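Local coordinates for L-ribulose 3-epimerase (Mesorhizobium loti, PDB 3VYL), which probably catalyses the C3 epimerisation of ketoses, most efficiently the interconversion of L-ribulose and L-xylulose, and binds a manganese ion, at residues A30-I35 and H272-I277; V149-S154 and N185-D190; H178-H183 and S210-L215; Y204-E209 and S239-S244. One frame throughout, in Å; residues are numbered along the deposited sequence.

Contact 1. Residues A30-I35 and H272-I277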
# COMPACT_ATOMS: atom_id res chain seq x y z
N ALA A 30 9.71 -28.46 5.75
CA ALA A 30 9.40 -27.06 5.45
C ALA A 30 8.68 -26.37 6.61
O ALA A 30 8.63 -25.15 6.67
CB ALA A 30 8.58 -26.98 4.18
N GLY A 31 8.10 -27.16 7.51
CA GLY A 31 7.46 -26.62 8.71
C GLY A 31 5.95 -26.51 8.64
O GLY A 31 5.33 -25.89 9.51
N PHE A 32 5.35 -27.11 7.62
CA PHE A 32 3.91 -27.06 7.47
C PHE A 32 3.29 -28.21 8.24
O PHE A 32 3.99 -29.16 8.57
CB PHE A 32 3.55 -27.15 5.98
CG PHE A 32 3.88 -25.92 5.21
CD1 PHE A 32 2.93 -24.92 5.03
CD2 PHE A 32 5.16 -25.74 4.68
CE1 PHE A 32 3.24 -23.77 4.32
CE2 PHE A 32 5.48 -24.59 3.97
CZ PHE A 32 4.52 -23.60 3.79
N ASP A 33 2.00 -28.14 8.53
CA ASP A 33 1.36 -29.25 9.24
C ASP A 33 -0.01 -29.64 8.68
O ASP A 33 -0.84 -30.25 9.36
CB ASP A 33 1.34 -29.03 10.76
CG ASP A 33 0.95 -27.62 11.14
OD1 ASP A 33 -0.13 -27.16 10.68
OD2 ASP A 33 1.71 -26.98 11.91
N LEU A 34 -0.23 -29.30 7.41
CA LEU A 34 -1.29 -29.92 6.63
C LEU A 34 -0.75 -30.21 5.23
O LEU A 34 0.25 -29.62 4.80
CB LEU A 34 -2.52 -29.03 6.59
CG LEU A 34 -3.77 -29.56 5.88
CD1 LEU A 34 -5.01 -29.23 6.68
CD2 LEU A 34 -3.88 -28.97 4.47
N ILE A 35 -1.40 -31.15 4.54
CA ILE A 35 -1.12 -31.43 3.13
C ILE A 35 -2.42 -31.44 2.35
O ILE A 35 -3.42 -32.01 2.79
CB ILE A 35 -0.30 -32.74 2.91
CG1 ILE A 35 0.19 -32.87 1.45
CG2 ILE A 35 -1.10 -33.99 3.30
CD1 ILE A 35 1.25 -31.87 1.05
N HIS A 272 10.26 -20.49 2.90
CA HIS A 272 9.99 -19.05 2.81
C HIS A 272 8.52 -18.75 2.99
O HIS A 272 8.15 -17.83 3.72
CB HIS A 272 10.46 -18.51 1.47
CG HIS A 272 10.12 -17.06 1.25
ND1 HIS A 272 8.92 -16.65 0.78
CD2 HIS A 272 10.87 -15.90 1.45
CE1 HIS A 272 8.92 -15.32 0.67
NE2 HIS A 272 10.11 -14.86 1.09
N ALA A 273 7.68 -19.53 2.34
CA ALA A 273 6.25 -19.34 2.45
C ALA A 273 5.81 -19.59 3.88
O ALA A 273 4.88 -18.94 4.37
CB ALA A 273 5.51 -20.25 1.49
N ARG A 274 6.48 -20.52 4.55
CA ARG A 274 6.16 -20.86 5.94
C ARG A 274 6.47 -19.69 6.88
O ARG A 274 5.66 -19.36 7.75
CB ARG A 274 6.91 -22.12 6.40
CG ARG A 274 6.42 -22.68 7.73
CD ARG A 274 4.92 -22.94 7.69
NE ARG A 274 4.33 -23.17 9.01
CZ ARG A 274 4.13 -22.23 9.94
NH1 ARG A 274 4.51 -20.97 9.73
NH2 ARG A 274 3.57 -22.56 11.10
N ALA A 275 7.64 -19.07 6.70
CA ALA A 275 8.04 -17.94 7.53
C ALA A 275 7.14 -16.74 7.26
O ALA A 275 6.75 -16.02 8.19
CB ALA A 275 9.50 -17.59 7.27
N PHE A 276 6.80 -16.54 5.98
CA PHE A 276 6.02 -15.39 5.54
C PHE A 276 4.62 -15.45 6.13
O PHE A 276 4.14 -14.47 6.71
CB PHE A 276 5.98 -15.34 4.01
CG PHE A 276 5.36 -14.09 3.44
CD1 PHE A 276 3.97 -13.96 3.33
CD2 PHE A 276 6.16 -13.05 2.95
CE1 PHE A 276 3.41 -12.82 2.76
CE2 PHE A 276 5.60 -11.90 2.40
CZ PHE A 276 4.22 -11.79 2.30
N ILE A 277 3.96 -16.59 5.99
CA ILE A 277 2.63 -16.74 6.57
C ILE A 277 2.72 -16.72 8.11
O ILE A 277 1.86 -16.13 8.77
CB ILE A 277 1.89 -18.00 6.07
CG1 ILE A 277 1.81 -18.01 4.53
CG2 ILE A 277 0.49 -18.06 6.66
CD1 ILE A 277 1.33 -19.32 3.92
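Ala273 touches Phe32 at the rim of the ring. Its CB lies near the ring plane, 4.2 Å from Phe32 CZ. Both side chains also rest on Phe240 of strand 238-240, so the three make one apolar patch.

Arg274 comes next and carries most of the contact. Its CB is 3.7 Å from Phe32 CE2. Its CG approaches the backbone oxygen of Ala30, with Arg274 CG to Ala30 O at 3.5 Å. CG is anti to the backbone N (chi1 -168°) and the chain then bends at chi2, which brings CD over the middle of the ring. Arg274 CD stands 3.7 Å from the Phe32 centroid, almost on the ring normal: a CH-pi contact. Arg274 NE gives a hydrogen bond to Gly31 O, 2.9 Å long but weak, since the angle at the hydrogen is 128°. Beyond CD the chain rises away from the ring face, and the guanidinium is turned 60° from the ring. Arg274 CZ is 6.0 Å from the Phe32 centroid, so any cation-pi attraction is slight.

One turn further, Ile277 packs on Leu238 of the barrel. An alanine in place of Phe32 would probably open a gap beside Phe240 and leave the aliphatic chain of Arg274 without the ring it lies on.

Gly31 has positive phi and forms a Schellman motif at the end of helix 17-30. The arrangement is that of a TIM barrel in which the long helix 266-292 packs on the turn leading from helix 17-30 into strand 34-37.

Contact 2. Residues V149-S154 and N185-D190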
# COMPACT_ATOMS: atom_id res chain seq x y z
N VAL A 149 -13.04 -18.45 -7.92
CA VAL A 149 -11.92 -18.34 -8.85
C VAL A 149 -12.11 -17.22 -9.87
O VAL A 149 -13.21 -16.67 -10.01
CB VAL A 149 -11.60 -19.68 -9.56
CG1 VAL A 149 -11.18 -20.74 -8.54
CG2 VAL A 149 -12.78 -20.17 -10.38
N ASN A 150 -11.03 -16.89 -10.57
CA ASN A 150 -11.06 -15.81 -11.54
C ASN A 150 -11.83 -16.18 -12.80
O ASN A 150 -12.01 -17.36 -13.10
CB ASN A 150 -9.63 -15.34 -11.86
CG ASN A 150 -8.88 -16.31 -12.74
OD1 ASN A 150 -9.16 -16.42 -13.94
ND2 ASN A 150 -7.91 -17.02 -12.16
N ARG A 151 -12.26 -15.16 -13.53
CA ARG A 151 -13.07 -15.30 -14.74
C ARG A 151 -12.60 -16.37 -15.72
O ARG A 151 -13.43 -17.00 -16.38
CB ARG A 151 -13.16 -13.97 -15.45
CG ARG A 151 -11.81 -13.36 -15.79
CD ARG A 151 -11.96 -11.88 -16.03
NE ARG A 151 -12.42 -11.16 -14.84
CZ ARG A 151 -12.64 -9.86 -14.79
NH1 ARG A 151 -12.44 -9.11 -15.89
NH2 ARG A 151 -13.04 -9.29 -13.67
N PHE A 152 -11.28 -16.55 -15.83
CA PHE A 152 -10.68 -17.50 -16.77
C PHE A 152 -10.69 -18.95 -16.31
O PHE A 152 -10.39 -19.85 -17.10
CB PHE A 152 -9.24 -17.09 -17.12
CG PHE A 152 -9.11 -15.67 -17.63
CD1 PHE A 152 -9.44 -15.35 -18.95
CD2 PHE A 152 -8.63 -14.67 -16.80
CE1 PHE A 152 -9.32 -14.06 -19.42
CE2 PHE A 152 -8.51 -13.37 -17.27
CZ PHE A 152 -8.86 -13.06 -18.58
N GLU A 153 -11.06 -19.20 -15.07
CA GLU A 153 -11.13 -20.55 -14.58
C GLU A 153 -12.53 -21.10 -14.28
O GLU A 153 -12.71 -22.28 -14.18
CB GLU A 153 -10.17 -20.68 -13.43
CG GLU A 153 -8.77 -20.24 -13.79
CD GLU A 153 -7.73 -20.80 -12.89
OE1 GLU A 153 -7.96 -21.84 -12.35
OE2 GLU A 153 -6.68 -20.23 -12.70
N SER A 154 -13.50 -20.23 -14.13
CA SER A 154 -14.87 -20.62 -14.06
C SER A 154 -15.68 -19.44 -14.49
O SER A 154 -15.22 -18.35 -14.45
CB SER A 154 -15.27 -20.98 -12.65
OG SER A 154 -16.60 -21.40 -12.59
N ASN A 185 -7.42 -11.19 -5.81
CA ASN A 185 -6.75 -9.98 -6.26
C ASN A 185 -7.17 -9.58 -7.67
O ASN A 185 -7.10 -8.40 -8.03
CB ASN A 185 -5.23 -10.12 -6.16
CG ASN A 185 -4.54 -8.79 -5.93
OD1 ASN A 185 -4.72 -8.16 -4.89
ND2 ASN A 185 -3.74 -8.35 -6.91
N ILE A 186 -7.62 -10.54 -8.47
CA ILE A 186 -8.09 -10.24 -9.81
C ILE A 186 -9.57 -9.81 -9.79
O ILE A 186 -9.97 -8.90 -10.52
CB ILE A 186 -7.91 -11.43 -10.77
CG1 ILE A 186 -6.42 -11.77 -10.95
CG2 ILE A 186 -8.54 -11.15 -12.13
CD1 ILE A 186 -6.18 -12.96 -11.86
N GLU A 187 -10.37 -10.46 -8.95
CA GLU A 187 -11.82 -10.29 -9.00
C GLU A 187 -12.42 -9.35 -7.95
O GLU A 187 -13.33 -8.58 -8.26
CB GLU A 187 -12.51 -11.65 -8.97
CG GLU A 187 -12.11 -12.59 -10.10
CD GLU A 187 -12.57 -12.13 -11.47
OE1 GLU A 187 -13.47 -11.27 -11.56
OE2 GLU A 187 -12.04 -12.65 -12.48
N GLU A 188 -11.93 -9.40 -6.72
CA GLU A 188 -12.53 -8.61 -5.64
C GLU A 188 -12.24 -7.10 -5.75
O GLU A 188 -11.25 -6.67 -6.35
CB GLU A 188 -12.13 -9.15 -4.26
CG GLU A 188 -12.30 -10.65 -4.05
CD GLU A 188 -13.75 -11.11 -3.86
OE1 GLU A 188 -14.66 -10.25 -3.73
OE2 GLU A 188 -13.98 -12.34 -3.84
N ALA A 189 -13.15 -6.30 -5.19
CA ALA A 189 -13.02 -4.85 -5.17
C ALA A 189 -11.90 -4.52 -4.21
O ALA A 189 -11.10 -3.62 -4.45
CB ALA A 189 -14.32 -4.20 -4.71
N ASP A 190 -11.87 -5.26 -3.11
CA ASP A 190 -10.82 -5.13 -2.12
C ASP A 190 -10.70 -6.46 -1.42
O ASP A 190 -11.70 -6.98 -0.89
CB ASP A 190 -11.15 -4.02 -1.13
CG ASP A 190 -9.99 -3.71 -0.20
OD1 ASP A 190 -9.11 -2.88 -0.57
OD2 ASP A 190 -9.97 -4.29 0.90
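Glu187 CG is anti to its own carbonyl carbon (chi1 -58°), and a bend at chi2 turns the carboxylate onto Arg151. Arg151 CG sits between its backbone N and carbonyl carbon, and the bend at chi3 (63°) turns NE toward the carboxylate of Glu187, on the side where the backbone N-H also points. Backbone N and NE therefore reach the same oxygen. Arg151 N donates to Glu187 OE2 at 2.7 Å, from above the carboxylate plane. Arg151 NE meets Glu187 OE2 on its syn side at 2.8 Å. The second oxygen is held as well, with Arg151 NH2 to Glu187 OE1 at 2.9 Å. The result is a side-on, two-nitrogen salt bridge, its planes 40° apart.

Asn150 shapes the loop that offers this grip. Its OD1 accepts from Phe152 N at 2.8 Å, which makes an Asx turn. The loop follows strand 143-147 of the TIM barrel, and Glu187 is the last residue of helix 181-187. Asn150 CB also packs against Ile186 CD1, 4.2 Å away. Asn150 ND2 is hydrogen-bonded to His183 ND1 on that helix.

The bridge lies at a subunit interface. Glu187 OE1 forms a second salt bridge with Arg260 of a neighbouring subunit, and Arg151 NH2 donates to His211 O of that same subunit. Arg151 CG lies over one face of the Phe152 ring, toward its rim, and the ring stacks with Phe152 of that subunit.

Contact 3. Residues H178-H183 and S210-L215. With MN (manganese (II) ion), chain I.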
# COMPACT_ATOMS: atom_id res chain seq x y z
N HIS A 178 -14.31 -21.19 -0.06
CA HIS A 178 -12.89 -21.39 -0.21
C HIS A 178 -12.41 -20.21 -0.99
O HIS A 178 -12.71 -20.06 -2.18
CB HIS A 178 -12.64 -22.72 -0.93
CG HIS A 178 -11.17 -23.00 -1.22
ND1 HIS A 178 -10.79 -24.02 -2.02
CD2 HIS A 178 -10.01 -22.35 -0.83
CE1 HIS A 178 -9.45 -24.03 -2.12
NE2 HIS A 178 -8.97 -23.01 -1.40
N LEU A 179 -11.71 -19.32 -0.30
CA LEU A 179 -11.15 -18.11 -0.90
C LEU A 179 -9.67 -18.29 -1.26
O LEU A 179 -8.91 -18.98 -0.55
CB LEU A 179 -11.35 -16.93 0.05
CG LEU A 179 -12.78 -16.56 0.44
CD1 LEU A 179 -12.76 -15.33 1.33
CD2 LEU A 179 -13.67 -16.31 -0.77
N ASP A 180 -9.24 -17.66 -2.35
CA ASP A 180 -7.87 -17.79 -2.82
C ASP A 180 -7.31 -16.41 -3.20
O ASP A 180 -7.79 -15.78 -4.15
CB ASP A 180 -7.83 -18.78 -4.00
CG ASP A 180 -6.43 -19.01 -4.55
OD1 ASP A 180 -5.65 -18.04 -4.65
OD2 ASP A 180 -6.12 -20.16 -4.94
N THR A 181 -6.30 -15.95 -2.47
CA THR A 181 -5.77 -14.61 -2.64
C THR A 181 -5.39 -14.29 -4.10
O THR A 181 -5.68 -13.19 -4.59
CB THR A 181 -4.59 -14.37 -1.70
OG1 THR A 181 -3.53 -15.27 -2.03
CG2 THR A 181 -5.00 -14.57 -0.25
N PHE A 182 -4.78 -15.24 -4.79
CA PHE A 182 -4.48 -15.11 -6.22
C PHE A 182 -5.74 -14.79 -7.06
O PHE A 182 -5.71 -13.91 -7.91
CB PHE A 182 -3.78 -16.37 -6.75
CG PHE A 182 -3.76 -16.47 -8.25
CD1 PHE A 182 -2.83 -15.75 -8.99
CD2 PHE A 182 -4.70 -17.25 -8.92
CE1 PHE A 182 -2.83 -15.82 -10.37
CE2 PHE A 182 -4.70 -17.32 -10.30
CZ PHE A 182 -3.76 -16.61 -11.02
N HIS A 183 -6.84 -15.49 -6.80
CA HIS A 183 -8.09 -15.22 -7.51
C HIS A 183 -8.77 -13.95 -7.05
O HIS A 183 -9.34 -13.21 -7.86
CB HIS A 183 -9.02 -16.40 -7.38
CG HIS A 183 -8.47 -17.66 -8.00
ND1 HIS A 183 -8.34 -17.80 -9.33
CD2 HIS A 183 -8.02 -18.84 -7.44
CE1 HIS A 183 -7.82 -19.01 -9.60
NE2 HIS A 183 -7.62 -19.64 -8.44
N SER A 210 0.25 -12.87 -6.47
CA SER A 210 -0.41 -12.41 -7.69
C SER A 210 0.02 -13.17 -8.95
O SER A 210 -0.81 -13.47 -9.81
CB SER A 210 -0.21 -10.90 -7.86
OG SER A 210 1.17 -10.52 -7.79
N HIS A 211 1.30 -13.50 -9.07
CA HIS A 211 1.77 -14.31 -10.21
C HIS A 211 1.93 -15.77 -9.87
O HIS A 211 2.42 -16.53 -10.70
CB HIS A 211 3.07 -13.77 -10.77
CG HIS A 211 4.07 -13.38 -9.71
ND1 HIS A 211 4.44 -14.22 -8.73
CD2 HIS A 211 4.79 -12.21 -9.52
CE1 HIS A 211 5.35 -13.61 -7.94
NE2 HIS A 211 5.56 -12.38 -8.43
N ARG A 212 1.53 -16.15 -8.66
CA ARG A 212 1.60 -17.53 -8.16
C ARG A 212 3.02 -18.03 -7.86
O ARG A 212 3.24 -19.22 -7.74
CB ARG A 212 0.85 -18.49 -9.10
CG ARG A 212 -0.50 -18.95 -8.60
CD ARG A 212 -1.44 -19.23 -9.77
NE ARG A 212 -2.70 -19.94 -9.43
CZ ARG A 212 -3.08 -20.27 -8.21
NH1 ARG A 212 -2.32 -19.97 -7.16
NH2 ARG A 212 -4.24 -20.90 -8.03
N GLY A 213 3.97 -17.11 -7.74
CA GLY A 213 5.33 -17.50 -7.35
C GLY A 213 5.59 -17.33 -5.86
O GLY A 213 4.71 -17.58 -5.04
N PHE A 214 6.81 -16.93 -5.52
CA PHE A 214 7.16 -16.64 -4.13
C PHE A 214 6.21 -15.58 -3.55
O PHE A 214 5.89 -14.57 -4.21
CB PHE A 214 8.58 -16.09 -4.02
CG PHE A 214 9.66 -17.13 -3.90
CD1 PHE A 214 10.30 -17.64 -5.04
CD2 PHE A 214 10.11 -17.55 -2.66
CE1 PHE A 214 11.33 -18.58 -4.92
CE2 PHE A 214 11.14 -18.49 -2.54
CZ PHE A 214 11.75 -19.00 -3.67
N LEU A 215 5.79 -15.81 -2.31
CA LEU A 215 5.05 -14.83 -1.53
C LEU A 215 5.86 -13.56 -1.31
O LEU A 215 7.05 -13.63 -1.04
CB LEU A 215 4.67 -15.46 -0.20
CG LEU A 215 3.31 -16.15 -0.06
CD1 LEU A 215 2.68 -16.62 -1.37
CD2 LEU A 215 3.41 -17.26 0.97
MN MN I . -6.62 -22.15 -5.04
O HOH W 1 -3.24 -19.53 -4.77
O HOH W 2 -3.39 -12.55 -9.08
O HOH W 3 -6.35 -22.47 -9.89
O HOH W 4 -6.63 -23.02 -7.25
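Arg212 runs across one face of Phe182. The chain leaves CB, and CG is the first atom to touch, 4.0 Å from Phe182 CD1. The chain is extended from CG to NE (chi3 168°), which carries it over the ring. Arg212 CD stands above the ring centre, 3.6 Å from the Phe182 centroid, as a CH-pi contact. NE follows, 3.4 Å from Phe182 CD2. The guanidinium lies flat on the ring, planes 13° apart. Arg212 CZ makes an off-centre cation-pi contact, 4.1 Å from the Phe182 centroid.

At the tip, NH1 hydrogen-bonds to water 1, which also lies 2.8 Å from Asp180 OD1. NH2 donates to water 3 at 3.2 Å. It also lies near His183, whose ND1 is hydrogen-bonded to Asn150. Arg212 NH2 stands 3.7 Å from Asp180 OD2, which binds the manganese at 2.1 Å. Asp180 ends TIM-barrel strand 175-180 at the N-cap of helix 181-187 and is one of four protein ligands of the manganese.

Ser210 O lies at the edge of the Phe182 ring, and water 2 joins it to Phe182 O.

The stack and the waters at NH1 and NH2 help hold the guanidinium flat. Its positive charge next to Asp180 would probably offset part of the negative charge gathered round the manganese.

Contact 4. Residues Y204-E209 and S239-S244. With MN (manganese (II) ion), chain I.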
# COMPACT_ATOMS: atom_id res chain seq x y z
N TYR A 204 -12.06 -22.32 4.10
CA TYR A 204 -10.67 -22.63 3.74
C TYR A 204 -10.05 -21.46 2.96
O TYR A 204 -10.75 -20.72 2.26
CB TYR A 204 -10.66 -23.92 2.91
CG TYR A 204 -9.33 -24.64 2.76
CD1 TYR A 204 -8.91 -25.08 1.51
CD2 TYR A 204 -8.52 -24.91 3.87
CE1 TYR A 204 -7.71 -25.75 1.35
CE2 TYR A 204 -7.31 -25.57 3.72
CZ TYR A 204 -6.92 -26.00 2.45
OH TYR A 204 -5.72 -26.66 2.27
N VAL A 205 -8.73 -21.30 3.08
CA VAL A 205 -8.03 -20.21 2.38
C VAL A 205 -6.77 -20.69 1.66
O VAL A 205 -5.96 -21.43 2.23
CB VAL A 205 -7.68 -19.04 3.34
CG1 VAL A 205 -6.68 -18.09 2.70
CG2 VAL A 205 -8.94 -18.29 3.76
N HIS A 206 -6.60 -20.25 0.41
CA HIS A 206 -5.32 -20.42 -0.28
C HIS A 206 -4.53 -19.15 -0.26
O HIS A 206 -5.00 -18.10 -0.70
CB HIS A 206 -5.52 -20.84 -1.72
CG HIS A 206 -5.71 -22.32 -1.92
ND1 HIS A 206 -6.37 -22.83 -2.98
CD2 HIS A 206 -5.30 -23.41 -1.15
CE1 HIS A 206 -6.38 -24.18 -2.90
NE2 HIS A 206 -5.73 -24.53 -1.78
N ILE A 207 -3.32 -19.23 0.26
CA ILE A 207 -2.36 -18.14 0.15
C ILE A 207 -1.52 -18.36 -1.11
O ILE A 207 -0.83 -19.36 -1.25
CB ILE A 207 -1.47 -18.07 1.41
CG1 ILE A 207 -2.33 -17.77 2.64
CG2 ILE A 207 -0.37 -17.03 1.27
CD1 ILE A 207 -3.20 -16.53 2.55
N GLY A 208 -1.60 -17.41 -2.04
CA GLY A 208 -0.83 -17.46 -3.27
C GLY A 208 -0.57 -16.05 -3.75
O GLY A 208 -1.45 -15.22 -3.67
N GLU A 209 0.63 -15.79 -4.25
CA GLU A 209 0.99 -14.46 -4.75
C GLU A 209 0.29 -14.15 -6.10
O GLU A 209 -0.20 -15.05 -6.77
CB GLU A 209 2.51 -14.35 -4.87
CG GLU A 209 3.03 -12.99 -5.32
CD GLU A 209 2.57 -11.87 -4.40
OE1 GLU A 209 1.44 -11.37 -4.57
OE2 GLU A 209 3.38 -11.50 -3.52
N SER A 239 -3.71 -22.66 3.26
CA SER A 239 -2.56 -23.30 2.63
C SER A 239 -1.89 -22.48 1.57
O SER A 239 -2.53 -21.73 0.85
CB SER A 239 -2.96 -24.65 2.05
OG SER A 239 -3.17 -25.54 3.12
N PHE A 240 -0.58 -22.67 1.48
CA PHE A 240 0.25 -22.06 0.46
C PHE A 240 0.08 -22.79 -0.87
O PHE A 240 0.01 -24.01 -0.90
CB PHE A 240 1.71 -22.10 0.91
CG PHE A 240 2.68 -21.66 -0.13
CD1 PHE A 240 2.54 -20.42 -0.77
CD2 PHE A 240 3.77 -22.46 -0.46
CE1 PHE A 240 3.46 -20.00 -1.72
CE2 PHE A 240 4.68 -22.04 -1.41
CZ PHE A 240 4.53 -20.81 -2.04
N GLU A 241 0.04 -22.03 -1.96
CA GLU A 241 -0.24 -22.56 -3.30
C GLU A 241 0.69 -21.87 -4.31
O GLU A 241 0.77 -20.64 -4.37
CB GLU A 241 -1.72 -22.31 -3.65
CG GLU A 241 -2.32 -23.20 -4.74
CD GLU A 241 -3.75 -22.82 -5.12
OE1 GLU A 241 -4.36 -23.53 -5.94
OE2 GLU A 241 -4.30 -21.82 -4.62
N SER A 242 1.53 -22.64 -4.99
CA SER A 242 2.39 -22.15 -6.05
C SER A 242 2.73 -23.31 -6.97
O SER A 242 3.04 -24.36 -6.50
CB SER A 242 3.65 -21.58 -5.44
OG SER A 242 4.46 -20.96 -6.37
N PHE A 243 2.70 -23.14 -8.27
CA PHE A 243 2.95 -24.27 -9.15
C PHE A 243 4.07 -24.04 -10.15
O PHE A 243 4.43 -22.88 -10.46
CB PHE A 243 1.65 -24.71 -9.84
CG PHE A 243 0.52 -25.06 -8.88
CD1 PHE A 243 0.71 -26.01 -7.86
CD2 PHE A 243 -0.73 -24.46 -9.01
CE1 PHE A 243 -0.33 -26.33 -6.99
CE2 PHE A 243 -1.77 -24.79 -8.14
CZ PHE A 243 -1.57 -25.72 -7.13
N SER A 244 4.64 -25.15 -10.64
CA SER A 244 5.71 -25.16 -11.64
C SER A 244 5.38 -26.11 -12.78
O SER A 244 5.02 -27.28 -12.55
CB SER A 244 7.04 -25.60 -11.01
OG SER A 244 7.94 -26.14 -11.98
MN MN I . -6.62 -22.15 -5.04
O HOH W 5 2.05 -18.31 -4.81
O HOH W 4 -6.63 -23.02 -7.25
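The His206 ring has the carboxylate of Glu241 over one face, toward the rim and turned 49° from the ring, and Ser239 O lies near its plane at the edge. The ring of His178 meets it edge-to-face. Glu241 CG is anti to the backbone N (chi1 -159°) and the chain beyond is extended, carrying the carboxylate to the metal. His206 ND1 binds the manganese at 2.2 Å and Glu241 OE2 at 2.4 Å. Water 4, also on the metal, donates to Glu241 OE1.

Ser239 OG donates to Tyr204 OH at 2.9 Å. Glu36 OE1 is hydrogen-bonded to Tyr204 OH and to His206 NE2, so it helps position the metal-binding ring. A phenylalanine in place of Tyr204 would probably leave Ser239 OG without this acceptor and Glu36 with one partner fewer.

The backbones pair as parallel strands. Ser239 N donates to Val205 O at 2.8 Å, Ile207 N to Ser239 O at 2.7 Å, and Glu241 N to Ile207 O at 2.9 Å.

Strands 202-207 and 238-240 and helix 222-231 form a beta-alpha-beta unit of the TIM barrel. Together with Glu147 and Asp180, His206 and Glu241 make the manganese site at the C-terminal ends of the strands.

How the contacts relate
All four contacts belong to one eight-stranded TIM barrel. Contacts 3 and 4 are nearest, with centres about 5 Å apart, and share the manganese and water 4. Strands 175-180 and 202-207 are neighbours in the sheet. Contact 2 lies about 11 Å from contact 3, centre to centre, and both use helix 181-187. The centres of contacts 1 and 2 are about 25 Å apart, and the two do not touch. Helix 266-292 of contact 1 reaches contact 4 through Ala273 and Phe240. Along the chain contact 1 spans the others, contacts 2 and 3 interleave, as do 3 and 4. Contacts 1 and 3 touch one neighbouring subunit, contacts 2 and 3 another, so the metal-site region lies near subunit interfaces.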